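Side-chain contacts in probable sugar kinase (Clostridium perfringens, PDB 3KZH), which probably phosphorylates a sugar, as a kinase of the pfkB (ribokinase-like) carbohydrate kinase family, and binds beta-D-glucopyranose in the crystal: residues 42-47 / 166-171; 140-143 / 149-152; 99-104 / 110-115. All coordinates share one frame; numbering follows the deposited sequence.

Contact 1: residues 42-47 / 166-171. With BGC (beta-D-glucopyranose), chain C.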
loop_
_atom_site.group_PDB
_atom_site.type_symbol
_atom_site.label_atom_id
_atom_site.label_comp_id
_atom_site.label_asym_id
_atom_site.label_seq_id
_atom_site.Cartn_x
_atom_site.Cartn_y
_atom_site.Cartn_z
ATOM N N GLY A 42 6.879 7.255 6.019
ATOM C CA GLY A 42 7.768 8.361 6.321
ATOM C C GLY A 42 7.076 9.589 6.861
ATOM O O GLY A 42 5.902 9.543 7.238
ATOM N N GLY A 43 7.798 10.711 6.799
ATOM C CA GLY A 43 7.327 11.976 7.338
ATOM C C GLY A 43 7.981 12.067 8.706
ATOM O O GLY A 43 7.800 11.160 9.513
ATOM N N VAL A 44 8.772 13.118 8.947
ATOM C CA VAL A 44 9.499 13.344 10.218
ATOM C C VAL A 44 8.632 13.123 11.462
ATOM O O VAL A 44 8.984 12.338 12.349
ATOM C CB VAL A 44 10.129 14.787 10.268
ATOM C CG1 VAL A 44 10.735 15.096 11.641
ATOM C CG2 VAL A 44 11.207 14.936 9.197
ATOM N N CYS A 45 7.476 13.781 11.469
ATOM C CA CYS A 45 6.518 13.707 12.561
ATOM C C CYS A 45 5.932 12.320 12.782
ATOM O O CYS A 45 5.739 11.913 13.931
ATOM C CB CYS A 45 5.438 14.755 12.356
ATOM S SG CYS A 45 6.060 16.459 12.562
ATOM N N ARG A 46 5.720 11.570 11.696
ATOM C CA ARG A 46 5.198 10.199 11.793
ATOM C C ARG A 46 6.245 9.255 12.358
ATOM O O ARG A 46 5.903 8.314 13.067
ATOM C CB ARG A 46 4.697 9.675 10.436
ATOM C CG ARG A 46 3.728 8.471 10.551
ATOM C CD ARG A 46 4.056 7.339 9.600
ATOM N NE ARG A 46 4.949 6.356 10.220
ATOM C CZ ARG A 46 6.272 6.390 10.142
ATOM N NH1 ARG A 46 6.859 7.348 9.454
ATOM N NH2 ARG A 46 7.005 5.536 10.826
ATOM N N ASN A 47 7.511 9.529 12.040
ATOM C CA ASN A 47 8.643 8.753 12.524
ATOM C C ASN A 47 8.827 9.037 14.019
ATOM O O ASN A 47 9.053 8.109 14.792
ATOM C CB ASN A 47 9.943 9.108 11.762
ATOM C CG ASN A 47 9.835 8.917 10.243
ATOM O OD1 ASN A 47 9.218 7.977 9.759
ATOM N ND2 ASN A 47 10.457 9.818 9.492
ATOM N N ASP A 166 11.639 20.598 15.868
ATOM C CA ASP A 166 12.574 19.772 15.105
ATOM C C ASP A 166 12.673 20.614 13.807
ATOM O O ASP A 166 11.793 20.531 12.955
ATOM C CB ASP A 166 11.971 18.383 14.815
ATOM C CG ASP A 166 12.974 17.412 14.163
ATOM O OD1 ASP A 166 13.876 17.866 13.431
ATOM O OD2 ASP A 166 12.864 16.183 14.387
ATOM N N PRO A 167 13.738 21.435 13.644
ATOM C CA PRO A 167 13.913 22.284 12.452
ATOM C C PRO A 167 14.016 21.668 11.054
ATOM O O PRO A 167 13.943 22.410 10.078
ATOM C CB PRO A 167 15.166 23.108 12.785
ATOM C CG PRO A 167 15.189 23.129 14.264
ATOM C CD PRO A 167 14.822 21.707 14.602
ATOM N N VAL A 168 14.174 20.342 10.955
ATOM C CA VAL A 168 14.284 19.591 9.676
ATOM C C VAL A 168 15.518 19.914 8.784
ATOM O O VAL A 168 16.254 18.999 8.392
ATOM C CB VAL A 168 12.926 19.600 8.862
ATOM C CG1 VAL A 168 13.031 18.788 7.569
ATOM C CG2 VAL A 168 11.808 19.019 9.720
ATOM N N SER A 169 15.720 21.193 8.463
ATOM C CA SER A 169 16.843 21.657 7.642
ATOM C C SER A 169 17.179 23.105 7.982
ATOM O O SER A 169 16.377 23.801 8.606
ATOM C CB SER A 169 16.522 21.544 6.141
ATOM O OG SER A 169 15.637 22.567 5.705
ATOM N N ALA A 170 18.367 23.546 7.555
ATOM C CA ALA A 170 18.850 24.921 7.765
ATOM C C ALA A 170 18.025 25.951 6.992
ATOM O O ALA A 170 17.791 27.066 7.471
ATOM C CB ALA A 170 20.289 25.022 7.359
ATOM N N GLU A 171 17.572 25.542 5.805
ATOM C CA GLU A 171 16.760 26.362 4.915
ATOM C C GLU A 171 15.392 26.577 5.556
ATOM O O GLU A 171 14.926 27.703 5.641
ATOM C CB GLU A 171 16.627 25.669 3.549
ATOM C CG GLU A 171 16.168 26.552 2.378
ATOM C CD GLU A 171 14.651 26.630 2.219
ATOM O OE1 GLU A 171 13.993 25.565 2.177
ATOM O OE2 GLU A 171 14.122 27.762 2.142
HETATM C C2 BGC C . 18.097 17.349 11.216
HETATM C C3 BGC C . 18.906 16.075 11.611
HETATM C C4 BGC C . 19.381 16.377 13.094
HETATM C C5 BGC C . 18.168 16.650 14.082
HETATM C C6 BGC C . 18.541 16.963 15.474
HETATM C C1 BGC C . 16.919 17.487 12.177
HETATM O O1 BGC C . 16.254 18.484 11.851
HETATM O O2 BGC C . 17.647 17.192 10.041
HETATM O O3 BGC C . 19.900 16.083 10.799
HETATM O O4 BGC C . 20.103 15.353 13.500
HETATM O O5 BGC C . 17.385 17.709 13.585
#
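V44 meets D166 and V168 where two loop-to-helix junctions of the ribokinase-like fold approach each other beside a bound glucose. One junction follows strand 32-42, with G43 as N-cap of helix 44-54; the other leaves the end of strand 162-166 and runs into helix 170-174. The contact illustrates how a small patch of van der Waals packing can border a sugar pocket.

Van der Waals contact is all that joins the two segments directly. V44 carries it with both methyls. CG1 stands anti to the backbone N (chi1 173°) and comes to 3.6 Å from OD2 of D166, the two side chains reaching out from opposite directions. The other methyl, CG2, lies 4.2 Å from CG2 of V168, so a single valine spans a carboxylate and an apolar branch.

Polar contacts divide between the sugar and the helix start. On the segment 42-47 the guanidinium of R46 has the carbonyl of G42 at its edge, in plane, through a weak bond of 3.3 Å from NH1, and forms a salt bridge with E50. N47 gives its amide nitrogen ND2 to D257, whose helix 255-268 also packs on V44 and D166. On the sugar side the two oxygens of D166 face different partners: while OD2 rests against V44, OD1 is 2.9 Å from BGC O1. E192, from helix 190-197, is also hydrogen-bonded to the sugar. V168 takes part through its backbone as well as its side chain: its carbonyl O accepts a hydrogen bond from the hydroxyl O2 of BGC at 2.8 Å.

Contact 2: residues 140-143 / 149-152; sequences TVLD and IMEY
The torsions of L142 and of M150, a selenomethionine, bring the two together. In L142 the chi1 of -65° sets CG anti to the carbonyl carbon and beside the backbone N, from where the branch reaches the helix. In M150 the chain leaves the helix extended, with chi1 and chi2 both near 180°, and then bends at the selenium (chi3 -69°), carrying the terminal methyl CE toward the end of the strand.

The apolar part of the contact is made by one branch of the leucine: CD1 lies 3.9 Å from CG of M150, and the two side chains cross at a slant. Their alpha carbons are the nearest pair across the segments, with CA of L142 7.7 Å from CA of M150, and the segments meet chiefly through side chains. Farther along the selenomethionine, CE is modelled 3.0 Å from O of D143, short enough to be doubtful in detail. No hydrogen bond crosses between the segments. The side chain of D143 begins away from the helix, and its OD1 takes a weak hydrogen bond from the backbone N of D145 in the turn that follows.

This is the packing of a helix on its preceding strand within a beta-alpha-beta unit, 139-143, 147-157 and 162-166, a repeating element of alpha/beta folds. Strand 139-143 runs parallel between strands 9-12 and 162-166, where L142 touches F12 and F163. M150 also packs on L165, V176 and F183, which joins the helix to the neighbouring strand 162-166 and to later loops, while V141 meets I48 and M52, and D143 meets C45, all on helix 44-54.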
loop_
_atom_site.group_PDB
_atom_site.type_symbol
_atom_site.label_atom_id
_atom_site.label_comp_id
_atom_site.label_asym_id
_atom_site.label_seq_id
_atom_site.Cartn_x
_atom_site.Cartn_y
_atom_site.Cartn_z
ATOM N N THR A 140 3.988 19.303 22.942
ATOM C CA THR A 140 3.509 19.216 21.564
ATOM C C THR A 140 4.656 19.413 20.566
ATOM O O THR A 140 5.290 20.466 20.523
ATOM C CB THR A 140 2.291 20.169 21.283
ATOM O OG1 THR A 140 1.192 19.807 22.127
ATOM C CG2 THR A 140 1.817 20.059 19.834
ATOM N N VAL A 141 4.912 18.371 19.775
ATOM C CA VAL A 141 5.989 18.360 18.782
ATOM C C VAL A 141 5.518 18.897 17.439
ATOM O O VAL A 141 4.441 18.556 16.942
ATOM C CB VAL A 141 6.583 16.918 18.602
ATOM C CG1 VAL A 141 7.637 16.868 17.484
ATOM C CG2 VAL A 141 7.190 16.434 19.906
ATOM N N LEU A 142 6.349 19.759 16.871
ATOM C CA LEU A 142 6.107 20.373 15.578
ATOM C C LEU A 142 7.426 20.389 14.833
ATOM O O LEU A 142 8.494 20.333 15.440
ATOM C CB LEU A 142 5.642 21.840 15.728
ATOM C CG LEU A 142 4.325 22.298 16.374
ATOM C CD1 LEU A 142 4.219 23.804 16.332
ATOM C CD2 LEU A 142 3.152 21.682 15.675
ATOM N N ASP A 143 7.334 20.429 13.510
ATOM C CA ASP A 143 8.500 20.557 12.655
ATOM C C ASP A 143 8.342 21.916 11.968
ATOM O O ASP A 143 7.346 22.594 12.211
ATOM C CB ASP A 143 8.648 19.370 11.674
ATOM C CG ASP A 143 7.507 19.232 10.656
ATOM O OD1 ASP A 143 6.585 20.072 10.567
ATOM O OD2 ASP A 143 7.561 18.229 9.919
ATOM N N ILE A 149 0.785 28.108 10.118
ATOM C CA ILE A 149 0.027 27.292 11.069
ATOM C C ILE A 149 0.761 27.173 12.404
ATOM O O ILE A 149 0.116 27.158 13.450
ATOM C CB ILE A 149 -0.401 25.926 10.439
ATOM C CG1 ILE A 149 -1.616 26.185 9.544
ATOM C CG2 ILE A 149 -0.755 24.851 11.501
ATOM C CD1 ILE A 149 -1.770 25.231 8.417
HETATM N N MSE A 150 2.098 27.183 12.359
HETATM C CA MSE A 150 2.932 27.129 13.559
HETATM C C MSE A 150 2.624 28.380 14.381
HETATM O O MSE A 150 2.259 28.258 15.546
HETATM C CB MSE A 150 4.434 27.068 13.208
HETATM C CG MSE A 150 5.397 27.048 14.426
HETATM SE SE MSE A 150 7.296 27.187 14.027
HETATM C CE MSE A 150 7.493 25.457 13.208
ATOM N N GLU A 151 2.626 29.546 13.718
ATOM C CA GLU A 151 2.329 30.844 14.351
ATOM C C GLU A 151 0.950 30.837 14.999
ATOM O O GLU A 151 0.806 31.289 16.136
ATOM C CB GLU A 151 2.421 31.991 13.342
ATOM C CG GLU A 151 2.123 33.395 13.919
ATOM C CD GLU A 151 2.632 34.520 13.046
ATOM O OE1 GLU A 151 2.677 34.350 11.807
ATOM O OE2 GLU A 151 3.003 35.573 13.604
ATOM N N TYR A 152 -0.030 30.255 14.303
ATOM C CA TYR A 152 -1.390 30.147 14.824
ATOM C C TYR A 152 -1.391 29.258 16.074
ATOM O O TYR A 152 -2.015 29.607 17.072
ATOM C CB TYR A 152 -2.353 29.591 13.760
ATOM C CG TYR A 152 -3.809 29.616 14.187
ATOM C CD1 TYR A 152 -4.566 30.806 14.119
ATOM C CD2 TYR A 152 -4.433 28.456 14.700
ATOM C CE1 TYR A 152 -5.917 30.837 14.556
ATOM C CE2 TYR A 152 -5.775 28.478 15.139
ATOM C CZ TYR A 152 -6.508 29.668 15.060
ATOM O OH TYR A 152 -7.824 29.665 15.452
#

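Contact 3: residues 99-104 / 110-115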
loop_
_atom_site.group_PDB
_atom_site.type_symbol
_atom_site.label_atom_id
_atom_site.label_comp_id
_atom_site.label_asym_id
_atom_site.label_seq_id
_atom_site.Cartn_x
_atom_site.Cartn_y
_atom_site.Cartn_z
ATOM N N TYR A 99 4.765 9.391 -2.173
ATOM C CA TYR A 99 5.877 9.669 -3.065
ATOM C C TYR A 99 6.211 8.369 -3.801
ATOM O O TYR A 99 6.718 7.416 -3.206
ATOM C CB TYR A 99 7.085 10.207 -2.289
ATOM C CG TYR A 99 8.268 10.580 -3.157
ATOM C CD1 TYR A 99 8.204 11.681 -4.038
ATOM C CD2 TYR A 99 9.459 9.824 -3.113
ATOM C CE1 TYR A 99 9.316 12.024 -4.869
ATOM C CE2 TYR A 99 10.571 10.151 -3.931
ATOM C CZ TYR A 99 10.489 11.250 -4.803
ATOM O OH TYR A 99 11.569 11.565 -5.596
ATOM N N LEU A 100 5.866 8.338 -5.086
ATOM C CA LEU A 100 6.112 7.191 -5.954
ATOM C C LEU A 100 7.354 7.461 -6.804
ATOM O O LEU A 100 7.352 8.376 -7.612
ATOM C CB LEU A 100 4.880 6.935 -6.834
ATOM C CG LEU A 100 4.888 5.922 -7.989
ATOM C CD1 LEU A 100 5.260 4.518 -7.515
ATOM C CD2 LEU A 100 3.518 5.916 -8.629
ATOM N N ALA A 101 8.405 6.669 -6.609
ATOM C CA ALA A 101 9.642 6.842 -7.369
ATOM C C ALA A 101 10.223 5.577 -7.951
ATOM O O ALA A 101 10.245 4.536 -7.303
ATOM C CB ALA A 101 10.696 7.532 -6.532
ATOM N N ILE A 102 10.717 5.690 -9.182
ATOM C CA ILE A 102 11.347 4.574 -9.878
ATOM C C ILE A 102 12.846 4.864 -9.999
ATOM O O ILE A 102 13.248 5.916 -10.499
ATOM C CB ILE A 102 10.663 4.300 -11.260
ATOM C CG1 ILE A 102 9.286 3.672 -11.012
ATOM C CG2 ILE A 102 11.527 3.384 -12.142
ATOM C CD1 ILE A 102 8.387 3.595 -12.197
ATOM N N LEU A 103 13.648 3.945 -9.465
ATOM C CA LEU A 103 15.106 4.044 -9.486
ATOM C C LEU A 103 15.699 3.084 -10.516
ATOM O O LEU A 103 15.103 2.039 -10.811
ATOM C CB LEU A 103 15.710 3.733 -8.104
ATOM C CG LEU A 103 15.279 4.379 -6.776
ATOM C CD1 LEU A 103 15.064 5.868 -6.906
ATOM C CD2 LEU A 103 14.010 3.728 -6.274
ATOM N N ASP A 104 16.866 3.441 -11.063
ATOM C CA ASP A 104 17.543 2.594 -12.042
ATOM C C ASP A 104 18.448 1.555 -11.375
ATOM O O ASP A 104 18.450 1.442 -10.148
ATOM C CB ASP A 104 18.277 3.420 -13.131
ATOM C CG ASP A 104 19.394 4.332 -12.597
ATOM O OD1 ASP A 104 19.858 5.178 -13.389
ATOM O OD2 ASP A 104 19.829 4.211 -11.435
ATOM N N VAL A 110 15.079 8.125 -11.826
ATOM C CA VAL A 110 14.896 8.393 -13.240
ATOM C C VAL A 110 13.461 8.803 -13.533
ATOM O O VAL A 110 13.147 9.213 -14.656
ATOM C CB VAL A 110 15.271 7.159 -14.095
ATOM C CG1 VAL A 110 16.770 7.012 -14.187
ATOM C CG2 VAL A 110 14.653 5.882 -13.501
ATOM N N SER A 111 12.605 8.694 -12.513
ATOM C CA SER A 111 11.178 9.028 -12.620
ATOM C C SER A 111 10.512 9.079 -11.237
ATOM O O SER A 111 10.890 8.311 -10.343
ATOM C CB SER A 111 10.478 7.970 -13.473
ATOM O OG SER A 111 9.189 8.367 -13.887
ATOM N N ALA A 112 9.528 9.977 -11.076
ATOM C CA ALA A 112 8.780 10.150 -9.819
ATOM C C ALA A 112 7.501 10.976 -9.887
ATOM O O ALA A 112 7.375 11.883 -10.711
ATOM C CB ALA A 112 9.669 10.710 -8.712
ATOM N N ILE A 113 6.564 10.635 -8.998
ATOM C CA ILE A 113 5.272 11.310 -8.840
ATOM C C ILE A 113 5.125 11.687 -7.360
ATOM O O ILE A 113 5.199 10.816 -6.483
ATOM C CB ILE A 113 4.054 10.408 -9.297
ATOM C CG1 ILE A 113 4.004 10.292 -10.828
ATOM C CG2 ILE A 113 2.706 10.959 -8.785
ATOM C CD1 ILE A 113 3.747 11.593 -11.602
ATOM N N ALA A 114 4.915 12.980 -7.101
ATOM C CA ALA A 114 4.735 13.513 -5.743
ATOM C C ALA A 114 3.278 13.925 -5.506
ATOM O O ALA A 114 2.794 14.876 -6.114
ATOM C CB ALA A 114 5.670 14.708 -5.515
ATOM N N ASP A 115 2.580 13.187 -4.646
ATOM C CA ASP A 115 1.182 13.471 -4.316
ATOM C C ASP A 115 1.156 14.093 -2.907
ATOM O O ASP A 115 0.458 13.619 -2.005
ATOM C CB ASP A 115 0.376 12.167 -4.370
ATOM C CG ASP A 115 -1.130 12.390 -4.510
ATOM O OD1 ASP A 115 -1.617 13.531 -4.344
ATOM O OD2 ASP A 115 -1.839 11.397 -4.781
#
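Strands 98-103 and 109-115 form a beta hairpin in the four-stranded sheet, and Y99 to I102 pair with A114 to S111 in antiparallel register, their directions 177° apart. L100 and I113 are a hydrogen-bonded pair: N of L100 lies 2.9 Å from O of I113, and N of I113 lies 2.8 Å from O of L100. At I102 the regular pattern gives way to a classic beta bulge, because V110 and S111 both face it. Its oxygen accepts a bond from N of V110 at 3.2 Å and a weak one from N of S111.

Y99, A101, A112 and A114 share one face. Turning CG anti to the main-chain nitrogen (chi1 -177°) lays the tyrosine against A112 and A114 of the other strand: OH of Y99 is 3.7 Å from CB of A112, and the methyl of A114 sits at the ring edge, near its plane. From the bulge, CG1 of V110 lies 3.7 Å from OD1 of D104, the side chains crossing at about a right angle; OD2 of D104 accepts a hydrogen bond from N of E108 in the turn.

On the other face S111 OG bonds to Y27 OH of the second subunit, whose strand continues the sheet beside I113 and A114. The chemistry implies a hairpin held by main-chain bonds, with the tyrosine packed on alanine methyls and polar groups reaching the dimer interface.

Contacts 1 and 2 are neighbours, their centres 12 Å apart, and both belong to the alpha/beta part of the chain: D166 N probably bonds to L142 O, and V168 CG2 packs on CB of D143. Contact 3 lies toward the periphery, its centre 24 Å from that of the chain, yet most of its residues are buried, partly, it seems, because the second subunit lies against it. Their chemistry differs with their place. Contact 2 is apolar helix-on-strand packing, and contact 1, partly buried, combines a little such packing with sugar-binding polar groups. In contact 3 main-chain hydrogen bonds dominate, and its sheet continues into the partner subunit.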